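Local structure of alcohol oxidase (Myceliophthora thermophila, 6F74) at residues V44-A47 with F48-L52; C32-E36 with A37-D41; N394-K397 with K398-D401; I334-L337 with H338-L341; R515-V518 with Q519-T523. The protein binds FAD and, as a VAO-type flavoprotein, probably oxidises its substrates with molecular oxygen. All coordinates share one frame; numbering follows the deposited sequence.

Contact 1. Residues V44-A47 with F48-L52; sequences VWEA and FDKTL
Phe48 brings the edge of its ring up to the indole of Trp45, the two side chains lying alongside and pointing the same way, with Trp45 CE3 4.1 Å from Phe48 CD2 and near the plane of the phenyl ring. In Phe48, CG stands opposite the backbone N (chi1 176°), while the indole of Trp45 leans back beside its own N (chi1 -71°), which brings the two rings together on one flank of the helix. Leu52, one turn on, lays CD1 over a face of the Phe48 ring. These large apolar groups suit a buried flank: Phe48 and Trp45 both meet Phe144 of helix 135-147, and Trp45 also stacks on Tyr128.

Another flank carries polar residues. Glu46 and Lys50 run side by side, but Glu46 OE2 and Lys50 NZ remain 4.1 Å apart, too far for a salt bridge, so any attraction between them is probably modest. At Thr51 the hydroxyl folds back along the helix: OG1 bonds to Ala47 O at 2.8 Å, and the amide of Thr51 reaches the same oxygen at 3.0 Å from the opposite face of the carbonyl plane. One carbonyl is thus gripped twice, and the hydroxyl of a residue at the surface is satisfied by its own helix. Asp49 OD1 accepts from the amide of Leu57, tying this helix to the strand that follows.

Phe48 N to Val44 O (3.0 Å) and Asp49 N to Trp45 O (2.9 Å) continue the regular i to i+4 bonding of an amphipathic alpha helix, packed by its aromatic side against strand 128-131 and helix 135-147.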
loop_
_atom_site.group_PDB
_atom_site.type_symbol
_atom_site.label_atom_id
_atom_site.label_comp_id
_atom_site.label_asym_id
_atom_site.label_seq_id
_atom_site.Cartn_x
_atom_site.Cartn_y
_atom_site.Cartn_z
ATOM N N VAL A 44 27.137 -8.261 23.661
ATOM C CA VAL A 44 25.927 -7.514 24.003
ATOM C C VAL A 44 24.744 -8.049 23.203
ATOM O O VAL A 44 23.679 -8.269 23.758
ATOM C CB VAL A 44 26.108 -5.981 23.810
ATOM C CG1 VAL A 44 24.778 -5.221 24.007
ATOM C CG2 VAL A 44 27.171 -5.467 24.780
ATOM N N TRP A 45 24.939 -8.274 21.909
ATOM C CA TRP A 45 23.887 -8.847 21.062
ATOM C C TRP A 45 23.494 -10.243 21.515
ATOM O O TRP A 45 22.295 -10.593 21.525
ATOM C CB TRP A 45 24.308 -8.861 19.591
ATOM C CG TRP A 45 24.357 -7.481 18.960
ATOM C CD1 TRP A 45 25.469 -6.787 18.619
ATOM C CD2 TRP A 45 23.247 -6.664 18.589
ATOM N NE1 TRP A 45 25.133 -5.571 18.061
ATOM C CE2 TRP A 45 23.767 -5.472 18.026
ATOM C CE3 TRP A 45 21.851 -6.815 18.665
ATOM C CZ2 TRP A 45 22.946 -4.436 17.564
ATOM C CZ3 TRP A 45 21.041 -5.789 18.191
ATOM C CH2 TRP A 45 21.600 -4.613 17.649
ATOM N N GLU A 46 24.495 -11.048 21.891
ATOM C CA GLU A 46 24.251 -12.401 22.350
ATOM C C GLU A 46 23.424 -12.424 23.662
ATOM O O GLU A 46 22.470 -13.186 23.790
ATOM C CB GLU A 46 25.596 -13.097 22.519
ATOM C CG GLU A 46 25.577 -14.581 22.905
ATOM C CD GLU A 46 26.985 -15.154 22.933
ATOM O OE1 GLU A 46 27.842 -14.649 22.119
ATOM O OE2 GLU A 46 27.270 -16.079 23.770
ATOM N N ALA A 47 23.774 -11.547 24.602
ATOM C CA ALA A 47 22.990 -11.378 25.840
ATOM C C ALA A 47 21.546 -10.915 25.564
ATOM O O ALA A 47 20.614 -11.298 26.270
ATOM C CB ALA A 47 23.687 -10.408 26.793
ATOM N N PHE A 48 21.370 -10.091 24.537
ATOM C CA PHE A 48 20.037 -9.617 24.143
ATOM C C PHE A 48 19.227 -10.784 23.534
ATOM O O PHE A 48 18.023 -10.957 23.830
ATOM C CB PHE A 48 20.184 -8.388 23.216
ATOM C CG PHE A 48 18.883 -7.846 22.663
ATOM C CD1 PHE A 48 17.766 -7.659 23.462
ATOM C CD2 PHE A 48 18.787 -7.516 21.300
ATOM C CE1 PHE A 48 16.575 -7.162 22.927
ATOM C CE2 PHE A 48 17.611 -7.010 20.767
ATOM C CZ PHE A 48 16.493 -6.845 21.590
ATOM N N ASP A 49 19.889 -11.619 22.730
ATOM C CA ASP A 49 19.252 -12.845 22.198
ATOM C C ASP A 49 18.735 -13.731 23.338
ATOM O O ASP A 49 17.625 -14.221 23.265
ATOM C CB ASP A 49 20.214 -13.637 21.288
ATOM C CG ASP A 49 19.551 -14.813 20.569
ATOM O OD1 ASP A 49 18.426 -14.691 20.060
ATOM O OD2 ASP A 49 20.185 -15.891 20.501
ATOM N N LYS A 50 19.551 -13.899 24.367
ATOM C CA LYS A 50 19.228 -14.738 25.538
ATOM C C LYS A 50 18.124 -14.201 26.435
ATOM O O LYS A 50 17.372 -14.983 26.991
ATOM C CB LYS A 50 20.460 -14.957 26.391
ATOM C CG LYS A 50 21.440 -15.948 25.742
ATOM C CD LYS A 50 22.565 -16.397 26.683
ATOM C CE LYS A 50 23.895 -16.660 25.932
ATOM N NZ LYS A 50 24.883 -17.382 26.774
ATOM N N THR A 51 18.081 -12.889 26.628
ATOM C CA THR A 51 16.963 -12.220 27.305
ATOM C C THR A 51 15.651 -12.435 26.556
ATOM O O THR A 51 14.602 -12.710 27.168
ATOM C CB THR A 51 17.254 -10.707 27.419
ATOM O OG1 THR A 51 18.557 -10.528 27.953
ATOM C CG2 THR A 51 16.281 -9.992 28.307
ATOM N N LEU A 52 15.695 -12.308 25.229
ATOM C CA LEU A 52 14.505 -12.516 24.390
ATOM C C LEU A 52 14.027 -13.958 24.444
ATOM O O LEU A 52 12.838 -14.217 24.528
ATOM C CB LEU A 52 14.784 -12.167 22.933
ATOM C CG LEU A 52 14.957 -10.677 22.629
ATOM C CD1 LEU A 52 15.682 -10.500 21.287
ATOM C CD2 LEU A 52 13.600 -9.975 22.645
#

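Contact 2. Residues C32-E36 with A37-D41; sequences CTPGE and ACWPD
Cys32 SG is joined to Cys38 SG by a disulfide of 2.1 Å, with a chi3 of 105°. The sulfur of Cys32 lies opposite its backbone N, whereas that of Cys38 sits between N and the carbonyl carbon (chi1 54°), and the bridge closes a small ring of seven residues. The carbonyl O of Cys32 lies in plane at the indole edge of Trp39. Thr33 begins a type II turn and binds the end of that turn twice: its OG1 is 2.7 Å from Glu36 OE2, above the carboxylate plane, and its N is 3.0 Å from the same OE2, on the anti side.

Pro34 supplies the apolar floor for Trp39. Its CA sits 3.7 Å from the centroid of the five-membered indole ring, 16° off the normal, a CH-pi contact, while Pro34 CD lies 3.6 Å from Trp39 CZ3 over the benzene part. Pro40 CD covers the opposite face, so the indole is held between two prolines. Gly35 follows with positive phi, a conformation in which a side chain would be jammed against the preceding carbonyl. Glu36 opens a type I turn, its O accepting from Trp39 N at 3.2 Å, with the donor well above the carbonyl plane.

A serine in place of Trp39 would probably leave the Pro34 ring without its flat partner and open a gap beside Trp45, the next aromatic in the cluster.

Two turns, one covalent bridge and a carboxylate gripped by two donors of Thr33 are consistent with a stiff, covalently closed pair of turns, held also by CH-pi packing, just ahead of helix 42-52.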
loop_
_atom_site.group_PDB
_atom_site.type_symbol
_atom_site.label_atom_id
_atom_site.label_comp_id
_atom_site.label_asym_id
_atom_site.label_seq_id
_atom_site.Cartn_x
_atom_site.Cartn_y
_atom_site.Cartn_z
ATOM N N CYS A 32 23.352 5.251 15.885
ATOM C CA CYS A 32 24.522 4.387 15.735
ATOM C C CYS A 32 24.284 3.268 14.708
ATOM O O CYS A 32 23.217 2.678 14.669
ATOM C CB CYS A 32 24.884 3.768 17.091
ATOM S SG CYS A 32 26.488 3.008 17.133
ATOM N N THR A 33 25.313 2.968 13.909
ATOM C CA THR A 33 25.233 1.973 12.844
ATOM C C THR A 33 26.343 0.950 12.964
ATOM O O THR A 33 27.276 1.161 13.710
ATOM C CB THR A 33 25.277 2.664 11.460
ATOM O OG1 THR A 33 26.466 3.454 11.343
ATOM C CG2 THR A 33 24.050 3.572 11.313
ATOM N N PRO A 34 26.227 -0.198 12.285
ATOM C CA PRO A 34 27.265 -1.248 12.375
ATOM C C PRO A 34 28.659 -0.764 12.017
ATOM O O PRO A 34 28.811 0.089 11.136
ATOM C CB PRO A 34 26.799 -2.277 11.353
ATOM C CG PRO A 34 25.337 -2.170 11.406
ATOM C CD PRO A 34 25.062 -0.699 11.540
ATOM N N GLY A 35 29.653 -1.278 12.718
ATOM C CA GLY A 35 31.044 -0.917 12.467
ATOM C C GLY A 35 31.494 0.285 13.273
ATOM O O GLY A 35 32.687 0.510 13.420
ATOM N N GLU A 36 30.562 1.071 13.803
ATOM C CA GLU A 36 30.963 2.221 14.595
ATOM C C GLU A 36 31.374 1.770 15.994
ATOM O O GLU A 36 31.016 0.674 16.444
ATOM C CB GLU A 36 29.841 3.243 14.654
ATOM C CG GLU A 36 29.421 3.778 13.296
ATOM C CD GLU A 36 28.642 5.071 13.426
ATOM O OE1 GLU A 36 29.275 6.141 13.638
ATOM O OE2 GLU A 36 27.400 5.015 13.359
ATOM N N ALA A 37 32.146 2.623 16.659
ATOM C CA ALA A 37 32.564 2.418 18.042
ATOM C C ALA A 37 31.366 2.259 19.008
ATOM O O ALA A 37 31.410 1.445 19.929
ATOM C CB ALA A 37 33.444 3.581 18.485
ATOM N N CYS A 38 30.301 3.020 18.779
ATOM C CA CYS A 38 29.086 2.947 19.606
ATOM C C CYS A 38 28.217 1.682 19.420
ATOM O O CYS A 38 27.340 1.384 20.236
ATOM C CB CYS A 38 28.229 4.213 19.386
ATOM S SG CYS A 38 27.823 4.551 17.668
ATOM N N TRP A 39 28.437 0.951 18.338
ATOM C CA TRP A 39 27.638 -0.233 18.026
ATOM C C TRP A 39 27.930 -1.299 19.059
ATOM O O TRP A 39 29.081 -1.566 19.325
ATOM C CB TRP A 39 27.957 -0.733 16.616
ATOM C CG TRP A 39 27.066 -1.823 16.108
ATOM C CD1 TRP A 39 27.364 -3.142 16.024
ATOM C CD2 TRP A 39 25.732 -1.673 15.576
ATOM N NE1 TRP A 39 26.310 -3.840 15.495
ATOM C CE2 TRP A 39 25.288 -2.967 15.216
ATOM C CE3 TRP A 39 24.869 -0.571 15.388
ATOM C CZ2 TRP A 39 24.025 -3.203 14.671
ATOM C CZ3 TRP A 39 23.614 -0.791 14.847
ATOM C CH2 TRP A 39 23.191 -2.109 14.496
ATOM N N PRO A 40 26.894 -1.911 19.658
ATOM C CA PRO A 40 27.147 -2.978 20.639
ATOM C C PRO A 40 27.964 -4.147 20.068
ATOM O O PRO A 40 27.726 -4.536 18.927
ATOM C CB PRO A 40 25.739 -3.439 21.030
ATOM C CG PRO A 40 24.830 -2.340 20.630
ATOM C CD PRO A 40 25.459 -1.701 19.431
ATOM N N ASP A 41 28.914 -4.677 20.852
ATOM C CA ASP A 41 29.786 -5.778 20.390
ATOM C C ASP A 41 29.047 -7.115 20.446
ATOM O O ASP A 41 27.909 -7.174 20.908
ATOM C CB ASP A 41 31.135 -5.822 21.162
ATOM C CG ASP A 41 30.991 -6.212 22.628
ATOM O OD1 ASP A 41 29.908 -6.628 23.064
ATOM O OD2 ASP A 41 31.988 -6.113 23.348
#

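Contact 3. Residues N394-K397 with K398-D401; sequences NALK and KFED
Leu396 and Phe399 make the apolar part of this contact: Leu396 CD2 is 4.2 Å from Phe399 CD2, the two side chains slanting past each other. The same ring turns an edge to the backbone, with Leu396 O near its plane, 4.0 Å from Phe399 CD2. Like first torsions (chi1 -70° and -64°) lead both side chains to one flank, where their CD2 atoms meet. Beside them, Lys397 and Glu400 lie alongside and point the same way. Glu400 CG lies 3.2 Å from the backbone oxygen Lys397 O, and its carboxylate OE2 is 4.2 Å from the lysine methylene CG. The bend of Glu400 at chi2 (-107°) folds its carboxylate back over the lysine.

Beneath these side chains the backbone is winding out of helix 382-396. Phe399 N bonds to Leu396 O at 3.0 Å, spanning three residues instead of the four of an alpha helix, and its N-H arrives from above the carbonyl plane. Glu400 N to Lys397 O, a weak bond at 3.3 Å, spans three again. Such tighter turns commonly carry a chain from a helix into a loop, and this one runs on to strand 403-412, an outermost strand of the seven-stranded antiparallel sheet.

Further out, helix 328-346 receives the apolar members: Phe399 touches Asp332 and Val336, and Ala395, small enough to let the helices come close, rests on Val336 and Gln340. Aromatic and methyl groups therefore suit the inward flank, while the long chains of Lys397 and Lys398 belong to the exposed one. Beyond the turn, Arg321 NH2 donates to the carbonyl of Glu400.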
loop_
_atom_site.group_PDB
_atom_site.type_symbol
_atom_site.label_atom_id
_atom_site.label_comp_id
_atom_site.label_asym_id
_atom_site.label_seq_id
_atom_site.Cartn_x
_atom_site.Cartn_y
_atom_site.Cartn_z
ATOM N N ASN A 394 -22.934 3.507 -22.941
ATOM C CA ASN A 394 -23.543 4.447 -23.866
ATOM C C ASN A 394 -22.489 5.380 -24.459
ATOM O O ASN A 394 -22.529 5.650 -25.666
ATOM C CB ASN A 394 -24.643 5.268 -23.189
ATOM C CG ASN A 394 -25.846 4.425 -22.764
ATOM O OD1 ASN A 394 -26.064 3.303 -23.238
ATOM N ND2 ASN A 394 -26.672 4.994 -21.900
ATOM N N ALA A 395 -21.562 5.867 -23.643
ATOM C CA ALA A 395 -20.534 6.780 -24.141
ATOM C C ALA A 395 -19.576 6.058 -25.061
ATOM O O ALA A 395 -19.054 6.660 -25.994
ATOM C CB ALA A 395 -19.790 7.464 -23.012
ATOM N N LEU A 396 -19.359 4.772 -24.806
ATOM C CA LEU A 396 -18.525 3.924 -25.672
ATOM C C LEU A 396 -19.119 3.470 -26.984
ATOM O O LEU A 396 -18.362 3.058 -27.830
ATOM C CB LEU A 396 -18.044 2.687 -24.907
ATOM C CG LEU A 396 -17.009 3.017 -23.825
ATOM C CD1 LEU A 396 -16.762 1.781 -22.967
ATOM C CD2 LEU A 396 -15.705 3.568 -24.416
ATOM N N LYS A 397 -20.433 3.562 -27.175
ATOM C CA LYS A 397 -21.056 3.276 -28.487
ATOM C C LYS A 397 -20.446 4.082 -29.629
ATOM O O LYS A 397 -20.394 3.595 -30.744
ATOM C CB LYS A 397 -22.568 3.526 -28.477
ATOM C CG LYS A 397 -23.357 2.570 -27.597
ATOM C CD LYS A 397 -24.788 3.058 -27.438
ATOM C CE LYS A 397 -25.599 2.164 -26.516
ATOM N NZ LYS A 397 -27.025 2.569 -26.519
ATOM N N LYS A 398 -19.952 5.279 -29.368
ATOM C CA LYS A 398 -19.332 6.117 -30.429
ATOM C C LYS A 398 -18.030 5.563 -30.978
ATOM O O LYS A 398 -17.539 6.042 -32.008
ATOM C CB LYS A 398 -19.051 7.551 -29.943
ATOM C CG LYS A 398 -20.266 8.334 -29.439
ATOM C CD LYS A 398 -21.331 8.468 -30.516
ATOM C CE LYS A 398 -22.104 9.778 -30.456
ATOM N NZ LYS A 398 -23.090 9.865 -31.550
ATOM N N PHE A 399 -17.448 4.598 -30.265
ATOM C CA PHE A 399 -16.175 3.974 -30.634
ATOM C C PHE A 399 -16.335 2.568 -31.196
ATOM O O PHE A 399 -15.347 1.888 -31.366
ATOM C CB PHE A 399 -15.252 3.967 -29.409
ATOM C CG PHE A 399 -14.879 5.342 -28.934
ATOM C CD1 PHE A 399 -13.860 6.071 -29.578
ATOM C CD2 PHE A 399 -15.546 5.919 -27.875
ATOM C CE1 PHE A 399 -13.520 7.356 -29.162
ATOM C CE2 PHE A 399 -15.220 7.212 -27.455
ATOM C CZ PHE A 399 -14.204 7.930 -28.102
ATOM N N GLU A 400 -17.533 2.132 -31.553
ATOM C CA GLU A 400 -17.723 0.728 -32.004
ATOM C C GLU A 400 -17.067 0.486 -33.356
ATOM O O GLU A 400 -16.522 -0.582 -33.578
ATOM C CB GLU A 400 -19.193 0.293 -32.029
ATOM C CG GLU A 400 -19.874 0.472 -30.679
ATOM C CD GLU A 400 -20.192 -0.788 -29.861
ATOM O OE1 GLU A 400 -19.384 -1.780 -29.849
ATOM O OE2 GLU A 400 -21.249 -0.692 -29.114
ATOM N N ASP A 401 -17.071 1.489 -34.220
ATOM C CA ASP A 401 -16.375 1.414 -35.502
ATOM C C ASP A 401 -14.857 1.460 -35.396
ATOM O O ASP A 401 -14.190 1.005 -36.301
ATOM C CB ASP A 401 -16.871 2.537 -36.426
ATOM C CG ASP A 401 -18.355 2.400 -36.742
ATOM O OD1 ASP A 401 -18.897 1.311 -36.414
ATOM O OD2 ASP A 401 -18.984 3.358 -37.265
#

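Contact 4. Residues I334-L337 with H338-L341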
loop_
_atom_site.group_PDB
_atom_site.type_symbol
_atom_site.label_atom_id
_atom_site.label_comp_id
_atom_site.label_asym_id
_atom_site.label_seq_id
_atom_site.Cartn_x
_atom_site.Cartn_y
_atom_site.Cartn_z
ATOM N N ILE A 334 -10.388 6.053 -23.645
ATOM C CA ILE A 334 -9.936 5.995 -22.248
ATOM C C ILE A 334 -10.182 7.341 -21.556
ATOM O O ILE A 334 -10.628 7.389 -20.393
ATOM C CB ILE A 334 -8.460 5.544 -22.155
ATOM C CG1 ILE A 334 -8.402 4.062 -22.544
ATOM C CG2 ILE A 334 -7.909 5.742 -20.746
ATOM C CD1 ILE A 334 -7.024 3.459 -22.649
ATOM N N ALA A 335 -9.926 8.422 -22.277
ATOM C CA ALA A 335 -10.268 9.743 -21.791
ATOM C C ALA A 335 -11.776 9.851 -21.512
ATOM O O ALA A 335 -12.153 10.277 -20.438
ATOM C CB ALA A 335 -9.820 10.810 -22.772
ATOM N N VAL A 336 -12.611 9.435 -22.469
ATOM C CA VAL A 336 -14.071 9.445 -22.300
ATOM C C VAL A 336 -14.484 8.617 -21.090
ATOM O O VAL A 336 -15.312 9.037 -20.308
ATOM C CB VAL A 336 -14.815 8.907 -23.564
ATOM C CG1 VAL A 336 -16.289 8.619 -23.278
ATOM C CG2 VAL A 336 -14.712 9.900 -24.713
ATOM N N LEU A 337 -13.904 7.428 -20.967
ATOM C CA LEU A 337 -14.198 6.512 -19.884
ATOM C C LEU A 337 -13.894 7.157 -18.535
ATOM O O LEU A 337 -14.680 7.026 -17.590
ATOM C CB LEU A 337 -13.392 5.208 -20.041
ATOM C CG LEU A 337 -13.455 4.178 -18.905
ATOM C CD1 LEU A 337 -13.331 2.757 -19.444
ATOM C CD2 LEU A 337 -12.377 4.387 -17.831
ATOM N N HIS A 338 -12.739 7.812 -18.441
ATOM C CA HIS A 338 -12.392 8.541 -17.228
ATOM C C HIS A 338 -13.479 9.568 -16.869
ATOM O O HIS A 338 -13.844 9.693 -15.707
ATOM C CB HIS A 338 -11.008 9.209 -17.319
ATOM C CG HIS A 338 -9.867 8.282 -17.018
ATOM N ND1 HIS A 338 -9.542 7.207 -17.813
ATOM C CD2 HIS A 338 -8.954 8.297 -16.022
ATOM C CE1 HIS A 338 -8.501 6.582 -17.303
ATOM N NE2 HIS A 338 -8.125 7.221 -16.211
ATOM N N GLN A 339 -14.003 10.273 -17.866
ATOM C CA GLN A 339 -15.102 11.233 -17.633
ATOM C C GLN A 339 -16.401 10.611 -17.106
ATOM O O GLN A 339 -17.224 11.328 -16.529
ATOM C CB GLN A 339 -15.439 11.994 -18.912
ATOM C CG GLN A 339 -14.332 12.873 -19.458
ATOM C CD GLN A 339 -14.825 13.687 -20.642
ATOM O OE1 GLN A 339 -14.991 13.161 -21.727
ATOM N NE2 GLN A 339 -15.051 14.967 -20.431
ATOM N N GLN A 340 -16.608 9.313 -17.356
ATOM C CA GLN A 340 -17.811 8.625 -16.917
ATOM C C GLN A 340 -17.718 8.061 -15.495
ATOM O O GLN A 340 -18.739 7.623 -14.935
ATOM C CB GLN A 340 -18.142 7.481 -17.862
ATOM C CG GLN A 340 -18.334 7.870 -19.302
ATOM C CD GLN A 340 -19.359 8.990 -19.466
ATOM O OE1 GLN A 340 -20.438 8.960 -18.867
ATOM N NE2 GLN A 340 -19.010 9.983 -20.259
ATOM N N LEU A 341 -16.519 8.080 -14.904
ATOM C CA LEU A 341 -16.325 7.385 -13.640
ATOM C C LEU A 341 -17.134 7.936 -12.492
ATOM O O LEU A 341 -17.651 7.153 -11.683
ATOM C CB LEU A 341 -14.813 7.277 -13.266
ATOM C CG LEU A 341 -13.967 6.407 -14.203
ATOM C CD1 LEU A 341 -12.558 6.300 -13.639
ATOM C CD2 LEU A 341 -14.572 5.030 -14.453
#
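His338 starts at CB, which rests 3.5 Å from Ala335 O on the preceding turn. CG leaves beside the backbone N (chi1 -82°), swinging the imidazole back toward Ile334. There ND1 donates to Ile334 O at 2.8 Å, approaching from above the carbonyl plane, and the acceptor is tilted 18° from the plane of the ring. At CE1 the neighbour is apolar: Ile334 CG2 lies 3.6 Å away, the isoleucine running alongside the ring and pointing the same way. The backbone N of His338 reaches that carbonyl too, at 2.9 Å and from the opposite face of its plane, so a single oxygen receives both main chain and side chain. Outside this turn, the histidine side chain touches Ile455 and Val470.

Leu337 crosses His338 at a slant and, through CD2, comes 4.1 Å from Leu341 CD2. These branched apolar residues suit the side of the helix laid on the sheet, where Tyr371 meets Ile334 and Leu337, and Phe375 meets Leu341. Gln339 instead sends its NE2 to the carbonyl of Leu445. At Gln340 the bonding shifts: its N reaches Leu337 O at 3.0 Å, and only weakly Val336 O, a local tightening within helix 328-346.

A leucine in place of His338 has no ND1 and would probably leave Ile334 O, on a buried residue, with the backbone amide as its one remaining donor in this turn.

Donation from ND1 means that this nitrogen carries a proton; its polar need is met within the helix itself, while CE1 packs beside Ile334 CG2.

Contact 5. Residues R515-V518 with Q519-T523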
loop_
_atom_site.group_PDB
_atom_site.type_symbol
_atom_site.label_atom_id
_atom_site.label_comp_id
_atom_site.label_asym_id
_atom_site.label_seq_id
_atom_site.Cartn_x
_atom_site.Cartn_y
_atom_site.Cartn_z
ATOM N N ARG A 515 17.824 5.030 -12.802
ATOM C CA ARG A 515 16.770 5.242 -11.806
ATOM C C ARG A 515 16.367 6.729 -11.710
ATOM O O ARG A 515 15.166 7.036 -11.591
ATOM C CB ARG A 515 17.182 4.716 -10.426
ATOM C CG ARG A 515 16.153 5.060 -9.362
ATOM C CD ARG A 515 16.119 4.046 -8.254
ATOM N NE ARG A 515 14.993 4.225 -7.348
ATOM C CZ ARG A 515 14.703 3.394 -6.343
ATOM N NH1 ARG A 515 15.478 2.336 -6.105
ATOM N NH2 ARG A 515 13.652 3.622 -5.544
ATOM N N ASP A 516 17.347 7.635 -11.764
ATOM C CA ASP A 516 17.049 9.079 -11.725
ATOM C C ASP A 516 16.248 9.520 -12.956
ATOM O O ASP A 516 15.364 10.377 -12.844
ATOM C CB ASP A 516 18.320 9.938 -11.657
ATOM C CG ASP A 516 19.138 9.710 -10.413
ATOM O OD1 ASP A 516 18.623 9.222 -9.353
ATOM O OD2 ASP A 516 20.331 10.024 -10.499
ATOM N N TYR A 517 16.572 8.948 -14.120
ATOM C CA TYR A 517 15.799 9.201 -15.353
ATOM C C TYR A 517 14.354 8.725 -15.183
ATOM O O TYR A 517 13.418 9.449 -15.474
ATOM C CB TYR A 517 16.453 8.544 -16.607
ATOM C CG TYR A 517 15.513 8.587 -17.794
ATOM C CD1 TYR A 517 15.348 9.751 -18.529
ATOM C CD2 TYR A 517 14.737 7.489 -18.131
ATOM C CE1 TYR A 517 14.458 9.815 -19.611
ATOM C CE2 TYR A 517 13.826 7.528 -19.189
ATOM C CZ TYR A 517 13.690 8.690 -19.933
ATOM O OH TYR A 517 12.741 8.722 -20.969
ATOM N N VAL A 518 14.167 7.505 -14.712
ATOM C CA VAL A 518 12.812 6.972 -14.535
ATOM C C VAL A 518 12.053 7.731 -13.449
ATOM O O VAL A 518 10.883 8.047 -13.636
ATOM C CB VAL A 518 12.818 5.462 -14.250
ATOM C CG1 VAL A 518 11.409 4.959 -13.937
ATOM C CG2 VAL A 518 13.364 4.712 -15.454
ATOM N N GLN A 519 12.701 8.010 -12.326
ATOM C CA GLN A 519 12.051 8.743 -11.232
ATOM C C GLN A 519 11.582 10.127 -11.683
ATOM O O GLN A 519 10.490 10.568 -11.307
ATOM C CB GLN A 519 12.985 8.905 -10.017
ATOM C CG GLN A 519 12.300 9.511 -8.803
ATOM C CD GLN A 519 11.162 8.626 -8.315
ATOM O OE1 GLN A 519 11.417 7.572 -7.747
ATOM N NE2 GLN A 519 9.910 9.028 -8.568
ATOM N N HIS A 520 12.406 10.790 -12.493
ATOM C CA HIS A 520 12.058 12.071 -13.093
ATOM C C HIS A 520 10.860 12.007 -14.032
ATOM O O HIS A 520 10.038 12.914 -14.025
ATOM C CB HIS A 520 13.245 12.639 -13.881
ATOM C CG HIS A 520 12.967 13.978 -14.505
ATOM N ND1 HIS A 520 13.142 15.165 -13.824
ATOM C CD2 HIS A 520 12.463 14.309 -15.718
ATOM C CE1 HIS A 520 12.795 16.170 -14.607
ATOM N NE2 HIS A 520 12.366 15.677 -15.752
ATOM N N GLN A 521 10.779 10.972 -14.864
ATOM C CA GLN A 521 9.596 10.785 -15.696
ATOM C C GLN A 521 8.348 10.600 -14.832
ATOM O O GLN A 521 7.337 11.222 -15.096
ATOM C CB GLN A 521 9.753 9.589 -16.640
ATOM C CG GLN A 521 10.823 9.762 -17.746
ATOM C CD GLN A 521 10.598 10.960 -18.631
ATOM O OE1 GLN A 521 9.569 11.066 -19.273
ATOM N NE2 GLN A 521 11.554 11.884 -18.653
ATOM N N VAL A 522 8.427 9.759 -13.797
ATOM C CA VAL A 522 7.288 9.494 -12.941
ATOM C C VAL A 522 6.863 10.730 -12.164
ATOM O O VAL A 522 5.673 11.078 -12.164
ATOM C CB VAL A 522 7.545 8.319 -11.998
ATOM C CG1 VAL A 522 6.377 8.102 -11.028
ATOM C CG2 VAL A 522 7.730 7.036 -12.828
ATOM N N THR A 523 7.815 11.406 -11.530
ATOM C CA THR A 523 7.496 12.565 -10.691
ATOM C C THR A 523 7.144 13.821 -11.494
ATOM O O THR A 523 6.100 14.438 -11.249
ATOM C CB THR A 523 8.655 12.893 -9.701
ATOM O OG1 THR A 523 8.887 11.782 -8.806
ATOM C CG2 THR A 523 8.311 14.160 -8.871
HETATM O O HOH W 1 11.150 5.371 -6.173
HETATM O O HOH W 2 13.750 6.613 -6.974
#
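Arg515 and Gln519 are bridged by two waters on one flank of helix 512-533, a long alpha helix. Water 2 accepts from Arg515 NE at 2.7 Å and donates to Gln519 OE1 at 2.6 Å; water 1 links Arg515 NH2 to the same OE1. The amide oxygen is thereby gripped by both waters, and its orientation is fixed further because Gln519 NE2 donates to Thr523 OG1 at 2.9 Å. Glutamine suits this place, since one end accepts and the other donates. A bend at chi2 (62°) turns its amide so that both ends are served.

Arg515 has stronger partners beyond: NH1 donates to Tyr102 O, the guanidinium makes a cation-pi contact with the Tyr102 ring, and a glycan sugar touches this side chain. Thr523 OG1 also bonds to Asp545.

The backbone beneath is alpha-helical, with a wider pi-type turn at 521-523; Gln519 N to Arg515 O at 2.8 Å is one of four i to i+4 bonds. On another side, Val518 CG1 and Val522 CG2 stand 4.4 Å apart, branched side chains suited to a buried flank. Tyr517 anchors its OH to Glu464 and Lys461, and its ring offers a face to Gln521, whose amide plane lies 21° from that of the ring. The contact there is made by aliphatic carbon: Gln521 CG sits 4.1 Å from the centroid of the Tyr517 ring, 23° off its normal.

In the fold
From the N terminus, contact 2 comes first: its disulfide closes a small loop that leads straight into contact 1 on helix 42-52. The two touch where Trp45 meets Trp39 and Pro40, and lie at one end of the molecule beside the four-stranded mixed sheet. Contact 4 follows on helix 328-346, then contact 3 at the end of helix 382-396; these touch through Ala395 and Phe399 against Val336, joining two helices beside the seven-stranded sheet. Contact 5 is last, links helix 512-533 to the loops of Tyr102 and Asp545, and touches none of the other four. All five run in series, without nesting or crossing; contacts 1 and 3 lie about 68 Å apart, centre to centre.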